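Local atomic coordinates of lipoate-protein ligase, putative (Streptococcus pneumoniae, PDB entry 1VQZ), a protein that is a putative lipoate-protein ligase, pairing a catalytic domain of the lipoyl protein ligase A/B family with a bacterial ligase C-terminal region. Residues A[58-63]-A[286-291]. Sequence-based numbering, arbitrary orientation.
Sequences HQNTIE and KIYGDF. With EDO (1,2-ethanediol), chain D; EDO (1,2-ethanediol), chain J.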
# COMPACT_ATOMS: atom_id res chain seq x y z
N HIS A 58 -4.02 -0.35 -7.71
CA HIS A 58 -5.02 -0.66 -8.71
C HIS A 58 -6.36 0.07 -8.58
O HIS A 58 -7.27 -0.22 -9.34
CB HIS A 58 -5.23 -2.16 -8.78
CG HIS A 58 -3.99 -2.92 -9.11
ND1 HIS A 58 -3.17 -2.59 -10.17
CD2 HIS A 58 -3.38 -3.97 -8.48
CE1 HIS A 58 -2.13 -3.42 -10.21
NE2 HIS A 58 -2.23 -4.26 -9.19
N GLN A 59 -6.45 1.05 -7.67
CA GLN A 59 -7.68 1.79 -7.47
C GLN A 59 -7.96 2.69 -8.70
O GLN A 59 -7.06 3.20 -9.34
CB GLN A 59 -7.67 2.65 -6.17
CG GLN A 59 -7.86 1.87 -4.88
CD GLN A 59 -8.11 2.75 -3.66
OE1 GLN A 59 -7.17 3.26 -3.04
NE2 GLN A 59 -9.39 2.90 -3.31
N ASN A 60 -9.24 2.84 -8.98
CA ASN A 60 -9.73 3.70 -10.03
C ASN A 60 -9.94 5.08 -9.40
O ASN A 60 -11.03 5.43 -8.94
CB ASN A 60 -11.00 3.11 -10.66
CG ASN A 60 -11.50 3.92 -11.85
OD1 ASN A 60 -11.01 5.02 -12.11
ND2 ASN A 60 -12.50 3.43 -12.54
N THR A 61 -8.82 5.81 -9.34
CA THR A 61 -8.66 7.04 -8.58
C THR A 61 -9.77 8.05 -8.85
O THR A 61 -10.42 8.54 -7.92
CB THR A 61 -7.30 7.63 -8.84
OG1 THR A 61 -6.32 6.58 -8.77
CG2 THR A 61 -7.00 8.71 -7.81
N ILE A 62 -10.08 8.23 -10.12
CA ILE A 62 -11.06 9.23 -10.54
C ILE A 62 -12.43 8.94 -9.96
O ILE A 62 -13.22 9.85 -9.68
CB ILE A 62 -11.12 9.35 -12.06
CG1 ILE A 62 -11.80 10.65 -12.50
CG2 ILE A 62 -11.90 8.18 -12.72
CD1 ILE A 62 -11.10 11.85 -12.08
N GLU A 63 -12.72 7.66 -9.72
CA GLU A 63 -14.03 7.29 -9.20
C GLU A 63 -14.10 7.19 -7.68
O GLU A 63 -15.17 6.92 -7.15
CB GLU A 63 -14.41 5.95 -9.79
CG GLU A 63 -14.66 5.99 -11.27
CD GLU A 63 -15.72 7.02 -11.65
OE1 GLU A 63 -16.69 7.17 -10.87
OE2 GLU A 63 -15.55 7.68 -12.69
N LYS A 286 -8.21 -4.91 -18.32
CA LYS A 286 -7.59 -4.14 -17.24
C LYS A 286 -8.49 -4.23 -16.01
O LYS A 286 -9.73 -4.17 -16.11
CB LYS A 286 -7.35 -2.67 -17.66
CG LYS A 286 -6.36 -1.98 -16.70
CD LYS A 286 -5.87 -0.67 -17.11
CE LYS A 286 -4.78 -0.16 -16.17
NZ LYS A 286 -3.40 -0.68 -16.45
N ILE A 287 -7.86 -4.45 -14.86
CA ILE A 287 -8.56 -4.71 -13.62
C ILE A 287 -8.19 -3.65 -12.61
O ILE A 287 -6.99 -3.41 -12.34
CB ILE A 287 -8.23 -6.10 -13.11
CG1 ILE A 287 -8.62 -7.16 -14.19
CG2 ILE A 287 -8.92 -6.41 -11.77
CD1 ILE A 287 -8.08 -8.54 -13.89
N TYR A 288 -9.22 -3.03 -12.05
CA TYR A 288 -9.09 -2.04 -10.99
C TYR A 288 -9.76 -2.53 -9.73
O TYR A 288 -10.60 -3.44 -9.76
CB TYR A 288 -9.79 -0.74 -11.38
CG TYR A 288 -9.18 0.02 -12.51
CD1 TYR A 288 -9.37 -0.41 -13.81
CD2 TYR A 288 -8.47 1.18 -12.30
CE1 TYR A 288 -8.84 0.27 -14.88
CE2 TYR A 288 -7.90 1.87 -13.38
CZ TYR A 288 -8.12 1.41 -14.68
OH TYR A 288 -7.61 2.05 -15.78
N GLY A 289 -9.42 -1.90 -8.60
CA GLY A 289 -10.08 -2.22 -7.35
C GLY A 289 -9.26 -1.86 -6.14
O GLY A 289 -8.13 -1.30 -6.24
N ASP A 290 -9.84 -2.18 -4.98
CA ASP A 290 -9.16 -1.98 -3.68
C ASP A 290 -8.84 -3.30 -2.98
O ASP A 290 -8.51 -3.29 -1.79
CB ASP A 290 -9.97 -1.05 -2.76
CG ASP A 290 -11.41 -1.55 -2.49
OD1 ASP A 290 -11.76 -2.69 -2.77
OD2 ASP A 290 -12.23 -0.74 -2.03
N PHE A 291 -8.95 -4.40 -3.71
CA PHE A 291 -8.41 -5.70 -3.29
C PHE A 291 -6.90 -5.56 -3.00
O PHE A 291 -6.22 -4.64 -3.45
CB PHE A 291 -8.61 -6.77 -4.38
CG PHE A 291 -8.04 -6.38 -5.73
CD1 PHE A 291 -6.70 -6.66 -6.06
CD2 PHE A 291 -8.83 -5.74 -6.66
CE1 PHE A 291 -6.16 -6.30 -7.28
CE2 PHE A 291 -8.29 -5.40 -7.93
CZ PHE A 291 -6.94 -5.64 -8.21
C1 EDO D . -5.53 -0.21 -12.37
O1 EDO D . -4.99 -1.51 -12.30
C2 EDO D . -4.45 0.85 -12.33
O2 EDO D . -3.65 0.73 -13.48
C1 EDO J . -9.74 4.75 -15.61
O1 EDO J . -10.59 5.55 -14.77
C2 EDO J . -10.53 3.49 -15.94
O2 EDO J . -11.78 3.89 -16.51
O HOH W 1 -5.52 -1.05 -5.24
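His58 and Gly289 are joined by the one direct hydrogen bond between 58-63 and 286-291: Gly289 N donates to His58 O at 2.8 Å with an N-H...O angle of 157°, the donor standing 55° above the carbonyl plane. The same oxygen also receives a CA-H...O contact from Tyr288 CA at 3.1 Å. A water extends this backbone link, accepting from His58 N and donating to Gly289 O. Gln59 N, although near that carbonyl, lies at a poor angle for bonding.

A second bridge runs through a 1,2-ethanediol, probably from the crystallisation liquor. Its O1 accepts from His58 ND1 at 3.0 Å and donates to Ile287 O at 2.8 Å, while its C1 lies over one face of the Tyr288 ring, displaced toward the rim.

Nonpolar contacts flank these bonds. The imidazole meets Phe291 rim to rim, His58 CD2 3.8 Å from Phe291 CE1; with centroids 5.8 Å apart and neither ring over the other's face, the 24° between planes does not make a stack. Asn60 CB reaches Tyr288 CD2 at 3.6 Å; Asn60 ND2 hydrogen-bonds Glu272 OE1, and Asn60 OD1 accepts a hydrogen bond from a second 1,2-ethanediol.

The contact is an interdomain junction of the two-domain lipoate-protein ligase architecture: the loop after strand 52-55 of the catalytic domain rests on strand 281-289, the outermost strand of the C-terminal sheet within the chain.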